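Gamma-glutamyltranspeptidase (Klebsiella pneumoniae subsp. pneumoniae, PDB 5HFT) converts oxamate to oxalate in the uric acid degradation pathway, as a member of the gamma-glutamyltransferase family. Local coordinates at residues A[69-77]-A[208-218]; A[127-138]-A[221-229]. All coordinates share one frame; numbering follows the deposited sequence.

Interaction 1. Residues A[69-77]-A[208-218]; sequences VVYPHMNGL and QPALAGTLRML
The flat amide of Q208 ends beside the V69 carbonyl and the ring of P72, the CB-CG side of which it crosses obliquely. Away from the interface, the H73 imidazole carries M74 CG over one face, and the R216 guanidinium has A212 O over one face and a salt bridge to E163. The arrangement is a helix packed against a helix end and its exit loop, in a family of Ntn-hydrolase fold: helix 56-70 stops at V70, residues 71-77 run on as loop, and helix 209-221 presents L211, T214, L215 and L218 along one side. Q208 occupies the N-cap position of that helix.

Beyond Q208 the buried contact is built from aliphatic groups. L211 and L215, one helical turn apart, each divide their two methyls between V69 and L77. V69 CG2 lies 3.9 Å from both L211 CD2 and L215 CD1; with CG1 anti to the backbone N (chi1 173°), CG2 is the branch turned to the leucines. L77 CD1 takes the other branches, at 4.2 Å from L211 CD1 and 3.7 Å from L215 CD2. I159 and Y161 of helix 156-164 pack on L215 and V69 respectively.

Within the loop M74 N donates to Y71 O and N75 ND2 bonds to I67 O, and G76 is nearly fully extended. N75 OD1 bonds to a polar side chain of the chain of another protein, and T214 OG1 to the backbone of that chain, so both segments also face it. T214 CG2 comes to 4.3 Å from L77 CD1, and farther along the helix L218 reaches L77 tip to tip, CD1 to CD1 at 4.0 Å.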
loop_
_atom_site.group_PDB
_atom_site.type_symbol
_atom_site.label_atom_id
_atom_site.label_comp_id
_atom_site.label_asym_id
_atom_site.label_seq_id
_atom_site.Cartn_x
_atom_site.Cartn_y
_atom_site.Cartn_z
ATOM N N VAL A 69 8.697 5.064 9.253
ATOM C CA VAL A 69 9.531 4.958 10.437
ATOM C C VAL A 69 9.015 3.852 11.350
ATOM O O VAL A 69 9.802 3.053 11.866
ATOM C CB VAL A 69 9.566 6.312 11.163
ATOM C CG1 VAL A 69 10.287 6.196 12.471
ATOM C CG2 VAL A 69 10.195 7.389 10.281
ATOM N N VAL A 70 7.689 3.740 11.503
ATOM C CA VAL A 70 7.093 2.920 12.566
ATOM C C VAL A 70 6.895 1.446 12.185
ATOM O O VAL A 70 6.933 0.580 13.071
ATOM C CB VAL A 70 5.768 3.554 13.024
ATOM C CG1 VAL A 70 5.209 2.819 14.229
ATOM C CG2 VAL A 70 5.983 5.007 13.383
ATOM N N TYR A 71 6.663 1.131 10.901
ATOM C CA TYR A 71 6.633 -0.252 10.408
ATOM C C TYR A 71 7.724 -0.518 9.366
ATOM O O TYR A 71 7.418 -0.964 8.249
ATOM C CB TYR A 71 5.271 -0.597 9.811
ATOM C CG TYR A 71 4.244 -1.127 10.790
ATOM C CD1 TYR A 71 4.607 -1.544 12.071
ATOM C CD2 TYR A 71 2.912 -1.219 10.431
ATOM C CE1 TYR A 71 3.665 -2.024 12.975
ATOM C CE2 TYR A 71 1.949 -1.696 11.334
ATOM C CZ TYR A 71 2.330 -2.103 12.604
ATOM O OH TYR A 71 1.375 -2.584 13.495
ATOM N N PRO A 72 9.005 -0.297 9.702
ATOM C CA PRO A 72 10.059 -0.358 8.670
ATOM C C PRO A 72 10.250 -1.722 8.020
ATOM O O PRO A 72 10.853 -1.794 6.931
ATOM C CB PRO A 72 11.325 0.064 9.434
ATOM C CG PRO A 72 11.040 -0.249 10.857
ATOM C CD PRO A 72 9.565 0.027 11.030
ATOM N N HIS A 73 9.764 -2.798 8.637
ATOM C CA HIS A 73 10.013 -4.134 8.108
ATOM C C HIS A 73 9.035 -4.504 7.023
ATOM O O HIS A 73 9.275 -5.482 6.308
ATOM C CB HIS A 73 9.928 -5.190 9.210
ATOM C CG HIS A 73 8.608 -5.229 9.912
ATOM N ND1 HIS A 73 8.128 -4.173 10.654
ATOM C CD2 HIS A 73 7.677 -6.206 10.003
ATOM C CE1 HIS A 73 6.958 -4.494 11.170
ATOM N NE2 HIS A 73 6.659 -5.721 10.786
ATOM N N MET A 74 7.905 -3.795 6.955
ATOM C CA MET A 74 6.827 -4.063 6.016
ATOM C C MET A 74 6.715 -3.038 4.899
ATOM O O MET A 74 5.974 -3.280 3.938
ATOM C CB MET A 74 5.474 -4.101 6.743
ATOM C CG MET A 74 5.166 -5.346 7.545
ATOM S SD MET A 74 3.498 -5.170 8.228
ATOM C CE MET A 74 3.042 -6.895 8.401
ATOM N N ASN A 75 7.407 -1.905 5.001
ATOM C CA ASN A 75 7.267 -0.818 4.046
ATOM C C ASN A 75 8.285 0.243 4.440
ATOM O O ASN A 75 8.846 0.204 5.532
ATOM C CB ASN A 75 5.833 -0.229 4.050
ATOM C CG ASN A 75 5.629 0.781 5.152
ATOM O OD1 ASN A 75 5.626 1.986 4.917
ATOM N ND2 ASN A 75 5.519 0.296 6.377
ATOM N N GLY A 76 8.502 1.204 3.553
ATOM C CA GLY A 76 9.357 2.325 3.871
ATOM C C GLY A 76 9.733 3.079 2.612
ATOM O O GLY A 76 9.187 2.838 1.530
ATOM N N LEU A 77 10.688 3.997 2.779
ATOM C CA LEU A 77 11.208 4.784 1.666
ATOM C C LEU A 77 11.914 3.913 0.630
ATOM O O LEU A 77 12.331 4.423 -0.413
ATOM C CB LEU A 77 12.184 5.851 2.194
ATOM C CG LEU A 77 11.739 6.816 3.322
ATOM C CD1 LEU A 77 12.492 8.161 3.366
ATOM C CD2 LEU A 77 10.265 7.037 3.332
ATOM N N GLN A 208 16.298 5.587 14.745
ATOM C CA GLN A 208 16.819 5.382 13.396
ATOM C C GLN A 208 17.537 6.671 13.052
ATOM O O GLN A 208 16.999 7.537 12.350
ATOM C CB GLN A 208 15.723 5.038 12.381
ATOM C CG GLN A 208 15.117 3.639 12.523
ATOM C CD GLN A 208 14.018 3.352 11.486
ATOM O OE1 GLN A 208 12.889 3.003 11.828
ATOM N NE2 GLN A 208 14.366 3.489 10.212
ATOM N N PRO A 209 18.746 6.861 13.579
ATOM C CA PRO A 209 19.425 8.143 13.380
ATOM C C PRO A 209 19.787 8.370 11.933
ATOM O O PRO A 209 19.840 9.525 11.493
ATOM C CB PRO A 209 20.679 8.025 14.259
ATOM C CG PRO A 209 20.487 6.787 15.064
ATOM C CD PRO A 209 19.594 5.900 14.290
ATOM N N ALA A 210 20.035 7.292 11.187
ATOM C CA ALA A 210 20.326 7.420 9.767
ATOM C C ALA A 210 19.098 7.881 9.012
ATOM O O ALA A 210 19.148 8.886 8.300
ATOM C CB ALA A 210 20.840 6.094 9.192
ATOM N N LEU A 211 17.958 7.211 9.229
ATOM C CA LEU A 211 16.746 7.556 8.486
ATOM C C LEU A 211 16.346 9.004 8.706
ATOM O O LEU A 211 15.798 9.633 7.799
ATOM C CB LEU A 211 15.592 6.640 8.875
ATOM C CG LEU A 211 14.390 6.767 7.918
ATOM C CD1 LEU A 211 14.777 6.484 6.453
ATOM C CD2 LEU A 211 13.214 5.881 8.322
ATOM N N ALA A 212 16.661 9.565 9.873
ATOM C CA ALA A 212 16.310 10.953 10.141
ATOM C C ALA A 212 17.115 11.925 9.279
ATOM O O ALA A 212 16.572 12.933 8.812
ATOM C CB ALA A 212 16.482 11.259 11.616
ATOM N N GLY A 213 18.418 11.684 9.106
ATOM C CA GLY A 213 19.181 12.496 8.170
ATOM C C GLY A 213 18.630 12.416 6.755
ATOM O O GLY A 213 18.604 13.412 6.026
ATOM N N THR A 214 18.194 11.227 6.344
ATOM C CA THR A 214 17.550 11.100 5.043
ATOM C C THR A 214 16.279 11.942 4.977
ATOM O O THR A 214 16.098 12.746 4.055
ATOM C CB THR A 214 17.240 9.634 4.762
ATOM O OG1 THR A 214 18.460 8.880 4.790
ATOM C CG2 THR A 214 16.566 9.489 3.406
ATOM N N LEU A 215 15.385 11.772 5.956
ATOM C CA LEU A 215 14.146 12.538 5.958
ATOM C C LEU A 215 14.418 14.030 6.100
ATOM O O LEU A 215 13.694 14.850 5.532
ATOM C CB LEU A 215 13.223 12.035 7.067
ATOM C CG LEU A 215 12.570 10.668 6.841
ATOM C CD1 LEU A 215 11.954 10.122 8.124
ATOM C CD2 LEU A 215 11.513 10.739 5.759
ATOM N N ARG A 216 15.447 14.409 6.856
ATOM C CA ARG A 216 15.796 15.825 6.938
ATOM C C ARG A 216 16.317 16.359 5.611
ATOM O O ARG A 216 16.095 17.536 5.299
ATOM C CB ARG A 216 16.810 16.071 8.051
ATOM C CG ARG A 216 16.171 16.176 9.408
ATOM C CD ARG A 216 17.116 16.799 10.391
ATOM N NE ARG A 216 18.097 15.808 10.783
ATOM C CZ ARG A 216 18.074 15.169 11.945
ATOM N NH1 ARG A 216 17.113 15.447 12.825
ATOM N NH2 ARG A 216 19.010 14.258 12.210
ATOM N N MET A 217 17.030 15.527 4.834
ATOM C CA MET A 217 17.430 15.928 3.485
ATOM C C MET A 217 16.214 16.148 2.590
ATOM O O MET A 217 16.146 17.149 1.864
ATOM C CB MET A 217 18.358 14.885 2.865
ATOM C CG MET A 217 19.800 14.962 3.343
ATOM S SD MET A 217 20.894 13.812 2.467
ATOM C CE MET A 217 21.251 14.730 0.967
ATOM N N LEU A 218 15.236 15.235 2.641
ATOM C CA LEU A 218 14.023 15.407 1.840
ATOM C C LEU A 218 13.324 16.718 2.163
ATOM O O LEU A 218 12.764 17.361 1.269
ATOM C CB LEU A 218 13.071 14.232 2.048
ATOM C CG LEU A 218 13.544 12.904 1.450
ATOM C CD1 LEU A 218 12.523 11.792 1.654
ATOM C CD2 LEU A 218 13.883 13.077 -0.030
#

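Interaction 2. Residues A[127-138]-A[221-229]; sequences VAGTVSGWVEAL and DGLDSFYRG
V135 and L223 bring the backbones nearest, their CA atoms 6.1 Å apart, where the type I turn G222-S225 passes helix 130-144 and leads into the short helix 225-228. L223 inserts against one side of the long helix: its CD1 meets the W134 indole at the ring edge, near its plane, and its CD2 lies 3.6 Å from L138 CD1. V131 is the central contact on the helix. Its CG1 packs on F226 CB at 3.8 Å, while CG2 sits over one face of the F226 ring in a CH-pi contact, 4.0 Å from the centroid and 17° off the normal. CG1 of V131 stands anti to the backbone N (chi1 -178°), which leaves CG2 as the branch above the ring.

Here a turn and the short helix after it pack on a long helix, in the Ntn-hydrolase fold expected of the family, and Y227, from helix 225-228, reaches the beginning of helix 130-144. Its hydroxyl accepts from S132 N at 3.2 Å with an N-H...O angle of 148° and donates to A128 O, in the loop before the helix, at a modelled distance too short to be taken literally. A128 O, V131 CB and V127 CG1 line the edge of the Y227 ring, CG1 being 4.1 Å from CE2, and F226 CD1 lies over one face. The ring also meets that of H254, the planes only slightly inclined.

At the more open side, D224 OD1 approaches V135 CG1 at 3.8 Å. D224 OD2, close to the R228 guanidinium plane, offers its syn lone pair to R228 NH1, 2.7 Å away, in a salt bridge; the same carboxylate thus meets V135 with OD1 and R228 with OD2, and R228 NE is held by Q252 O.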
loop_
_atom_site.group_PDB
_atom_site.type_symbol
_atom_site.label_atom_id
_atom_site.label_comp_id
_atom_site.label_asym_id
_atom_site.label_seq_id
_atom_site.Cartn_x
_atom_site.Cartn_y
_atom_site.Cartn_z
ATOM N N VAL A 127 13.900 -0.049 -8.957
ATOM C CA VAL A 127 13.897 1.280 -8.346
ATOM C C VAL A 127 12.756 1.412 -7.325
ATOM O O VAL A 127 11.746 0.699 -7.385
ATOM C CB VAL A 127 13.782 2.331 -9.468
ATOM C CG1 VAL A 127 13.589 3.757 -8.927
ATOM C CG2 VAL A 127 14.979 2.254 -10.390
ATOM N N ALA A 128 12.937 2.303 -6.348
ATOM C CA ALA A 128 11.974 2.519 -5.276
ATOM C C ALA A 128 11.053 3.689 -5.624
ATOM O O ALA A 128 11.522 4.813 -5.835
ATOM C CB ALA A 128 12.709 2.775 -3.963
ATOM N N GLY A 129 9.745 3.442 -5.657
ATOM C CA GLY A 129 8.840 4.428 -6.214
ATOM C C GLY A 129 8.044 5.353 -5.306
ATOM O O GLY A 129 7.692 6.449 -5.756
ATOM N N THR A 130 7.748 4.954 -4.055
ATOM C CA THR A 130 6.801 5.710 -3.231
ATOM C C THR A 130 7.088 7.194 -3.260
ATOM O O THR A 130 6.178 8.013 -3.426
ATOM C CB THR A 130 6.806 5.274 -1.761
ATOM O OG1 THR A 130 8.127 4.925 -1.294
ATOM C CG2 THR A 130 5.807 4.200 -1.492
ATOM N N VAL A 131 8.352 7.564 -3.083
ATOM C CA VAL A 131 8.663 8.979 -2.943
ATOM C C VAL A 131 8.226 9.724 -4.184
ATOM O O VAL A 131 7.692 10.835 -4.097
ATOM C CB VAL A 131 10.157 9.176 -2.649
ATOM C CG1 VAL A 131 10.476 10.658 -2.456
ATOM C CG2 VAL A 131 10.530 8.377 -1.412
ATOM N N SER A 132 8.384 9.094 -5.355
ATOM C CA SER A 132 7.807 9.662 -6.572
ATOM C C SER A 132 6.278 9.703 -6.506
ATOM O O SER A 132 5.658 10.613 -7.061
ATOM C CB SER A 132 8.300 8.892 -7.806
ATOM O OG SER A 132 7.760 7.587 -7.895
ATOM N N GLY A 133 5.651 8.769 -5.793
ATOM C CA GLY A 133 4.223 8.880 -5.595
ATOM C C GLY A 133 3.886 10.079 -4.738
ATOM O O GLY A 133 2.948 10.816 -5.030
ATOM N N TRP A 134 4.667 10.316 -3.688
ATOM C CA TRP A 134 4.401 11.494 -2.873
ATOM C C TRP A 134 4.559 12.769 -3.693
ATOM O O TRP A 134 3.713 13.663 -3.617
ATOM C CB TRP A 134 5.326 11.543 -1.654
ATOM C CG TRP A 134 5.432 10.279 -0.844
ATOM C CD1 TRP A 134 4.699 9.126 -0.977
ATOM C CD2 TRP A 134 6.392 10.026 0.173
ATOM N NE1 TRP A 134 5.130 8.181 -0.072
ATOM C CE2 TRP A 134 6.172 8.714 0.644
ATOM C CE3 TRP A 134 7.418 10.784 0.739
ATOM C CZ2 TRP A 134 6.942 8.156 1.659
ATOM C CZ3 TRP A 134 8.167 10.231 1.753
ATOM C CH2 TRP A 134 7.931 8.933 2.197
ATOM N N VAL A 135 5.616 12.859 -4.510
ATOM C CA VAL A 135 5.852 14.101 -5.247
ATOM C C VAL A 135 4.730 14.337 -6.245
ATOM O O VAL A 135 4.275 15.473 -6.413
ATOM C CB VAL A 135 7.245 14.117 -5.928
ATOM C CG1 VAL A 135 7.392 13.046 -6.965
ATOM C CG2 VAL A 135 7.495 15.456 -6.597
ATOM N N GLU A 136 4.235 13.268 -6.887
ATOM C CA GLU A 136 3.158 13.410 -7.871
ATOM C C GLU A 136 1.820 13.744 -7.208
ATOM O O GLU A 136 1.096 14.641 -7.659
ATOM C CB GLU A 136 3.032 12.136 -8.709
ATOM C CG GLU A 136 1.722 12.086 -9.501
ATOM C CD GLU A 136 1.865 12.604 -10.914
ATOM O OE1 GLU A 136 3.023 12.697 -11.382
ATOM O OE2 GLU A 136 0.834 12.901 -11.562
ATOM N N ALA A 137 1.455 13.005 -6.161
ATOM C CA ALA A 137 0.202 13.286 -5.466
ATOM C C ALA A 137 0.171 14.719 -4.947
ATOM O O ALA A 137 -0.887 15.363 -4.932
ATOM C CB ALA A 137 0.004 12.296 -4.318
ATOM N N LEU A 138 1.316 15.229 -4.495
ATOM C CA LEU A 138 1.335 16.580 -3.950
ATOM C C LEU A 138 1.081 17.616 -5.031
ATOM O O LEU A 138 0.348 18.586 -4.805
ATOM C CB LEU A 138 2.663 16.857 -3.254
ATOM C CG LEU A 138 2.855 16.206 -1.890
ATOM C CD1 LEU A 138 4.303 16.393 -1.432
ATOM C CD2 LEU A 138 1.846 16.745 -0.871
ATOM N N ASP A 221 15.885 19.775 0.794
ATOM C CA ASP A 221 16.047 19.670 -0.657
ATOM C C ASP A 221 14.753 19.446 -1.422
ATOM O O ASP A 221 14.712 19.769 -2.609
ATOM C CB ASP A 221 16.972 18.502 -1.030
ATOM C CG ASP A 221 18.428 18.753 -0.697
ATOM O OD1 ASP A 221 18.829 19.934 -0.693
ATOM O OD2 ASP A 221 19.167 17.761 -0.477
ATOM N N GLY A 222 13.722 18.877 -0.808
ATOM C CA GLY A 222 12.527 18.536 -1.560
ATOM C C GLY A 222 12.424 17.046 -1.859
ATOM O O GLY A 222 13.427 16.334 -1.992
ATOM N N LEU A 223 11.180 16.559 -1.957
ATOM C CA LEU A 223 10.963 15.126 -2.132
ATOM C C LEU A 223 11.638 14.605 -3.387
ATOM O O LEU A 223 12.123 13.471 -3.411
ATOM C CB LEU A 223 9.473 14.787 -2.169
ATOM C CG LEU A 223 8.524 15.023 -0.985
ATOM C CD1 LEU A 223 9.203 14.717 0.361
ATOM C CD2 LEU A 223 7.902 16.427 -1.020
ATOM N N ASP A 224 11.635 15.390 -4.459
ATOM C CA ASP A 224 12.176 14.852 -5.699
ATOM C C ASP A 224 13.692 14.722 -5.667
ATOM O O ASP A 224 14.254 14.016 -6.516
ATOM C CB ASP A 224 11.708 15.684 -6.898
ATOM C CG ASP A 224 11.614 14.851 -8.163
ATOM O OD1 ASP A 224 10.983 13.769 -8.107
ATOM O OD2 ASP A 224 12.159 15.268 -9.214
ATOM N N SER A 225 14.367 15.358 -4.703
ATOM C CA SER A 225 15.815 15.188 -4.582
ATOM C C SER A 225 16.201 13.734 -4.378
ATOM O O SER A 225 17.355 13.371 -4.607
ATOM C CB SER A 225 16.346 16.049 -3.439
ATOM O OG SER A 225 16.030 15.495 -2.175
ATOM N N PHE A 226 15.251 12.890 -3.982
ATOM C CA PHE A 226 15.486 11.453 -3.883
ATOM C C PHE A 226 15.928 10.865 -5.216
ATOM O O PHE A 226 16.723 9.917 -5.243
ATOM C CB PHE A 226 14.201 10.798 -3.367
ATOM C CG PHE A 226 14.299 9.323 -3.064
ATOM C CD1 PHE A 226 14.218 8.381 -4.080
ATOM C CD2 PHE A 226 14.359 8.879 -1.754
ATOM C CE1 PHE A 226 14.246 7.024 -3.815
ATOM C CE2 PHE A 226 14.398 7.521 -1.480
ATOM C CZ PHE A 226 14.339 6.592 -2.526
ATOM N N TYR A 227 15.438 11.411 -6.331
ATOM C CA TYR A 227 15.813 10.918 -7.654
ATOM C C TYR A 227 16.664 11.890 -8.457
ATOM O O TYR A 227 17.321 11.460 -9.406
ATOM C CB TYR A 227 14.563 10.573 -8.480
ATOM C CG TYR A 227 13.585 9.670 -7.765
ATOM C CD1 TYR A 227 12.717 10.175 -6.790
ATOM C CD2 TYR A 227 13.518 8.314 -8.059
ATOM C CE1 TYR A 227 11.817 9.350 -6.123
ATOM C CE2 TYR A 227 12.617 7.481 -7.396
ATOM C CZ TYR A 227 11.773 8.008 -6.429
ATOM O OH TYR A 227 10.883 7.188 -5.767
ATOM N N ARG A 228 16.684 13.182 -8.086
ATOM C CA ARG A 228 17.303 14.227 -8.897
ATOM C C ARG A 228 18.055 15.277 -8.073
ATOM O O ARG A 228 18.344 16.363 -8.590
ATOM C CB ARG A 228 16.244 14.930 -9.770
ATOM C CG ARG A 228 15.779 14.077 -10.941
ATOM C CD ARG A 228 14.337 14.307 -11.378
ATOM N NE ARG A 228 13.844 13.068 -11.966
ATOM C CZ ARG A 228 12.781 12.401 -11.546
ATOM N NH1 ARG A 228 12.038 12.877 -10.560
ATOM N NH2 ARG A 228 12.453 11.266 -12.137
ATOM N N GLY A 229 18.382 14.990 -6.816
ATOM C CA GLY A 229 19.092 15.924 -5.974
ATOM C C GLY A 229 20.236 15.269 -5.220
ATOM O O GLY A 229 20.714 14.187 -5.595
#

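How the interactions relate
Centres about 14 Å apart, interactions 1 and 2 adjoin within the large helical part of the chain. Their segments alternate in sequence: 69-77, 127-138, 208-218, 221-229. Helix 209-221 of interaction 1 runs into the turn and helix 225-228 of interaction 2, and L218 CD2 packs near L223 O. L77 joins the two more directly, touching the W134 ring with CD2 and the F226 ring with its carbonyl O. Helix 230-242 packs on both, L231 touching T214, L218 and F226. Elements distant in sequence thus meet: the end of helix 56-70 and its loop lie against helix 209-221, helix 130-144 against what follows it, and both contacts also face the chain of another protein.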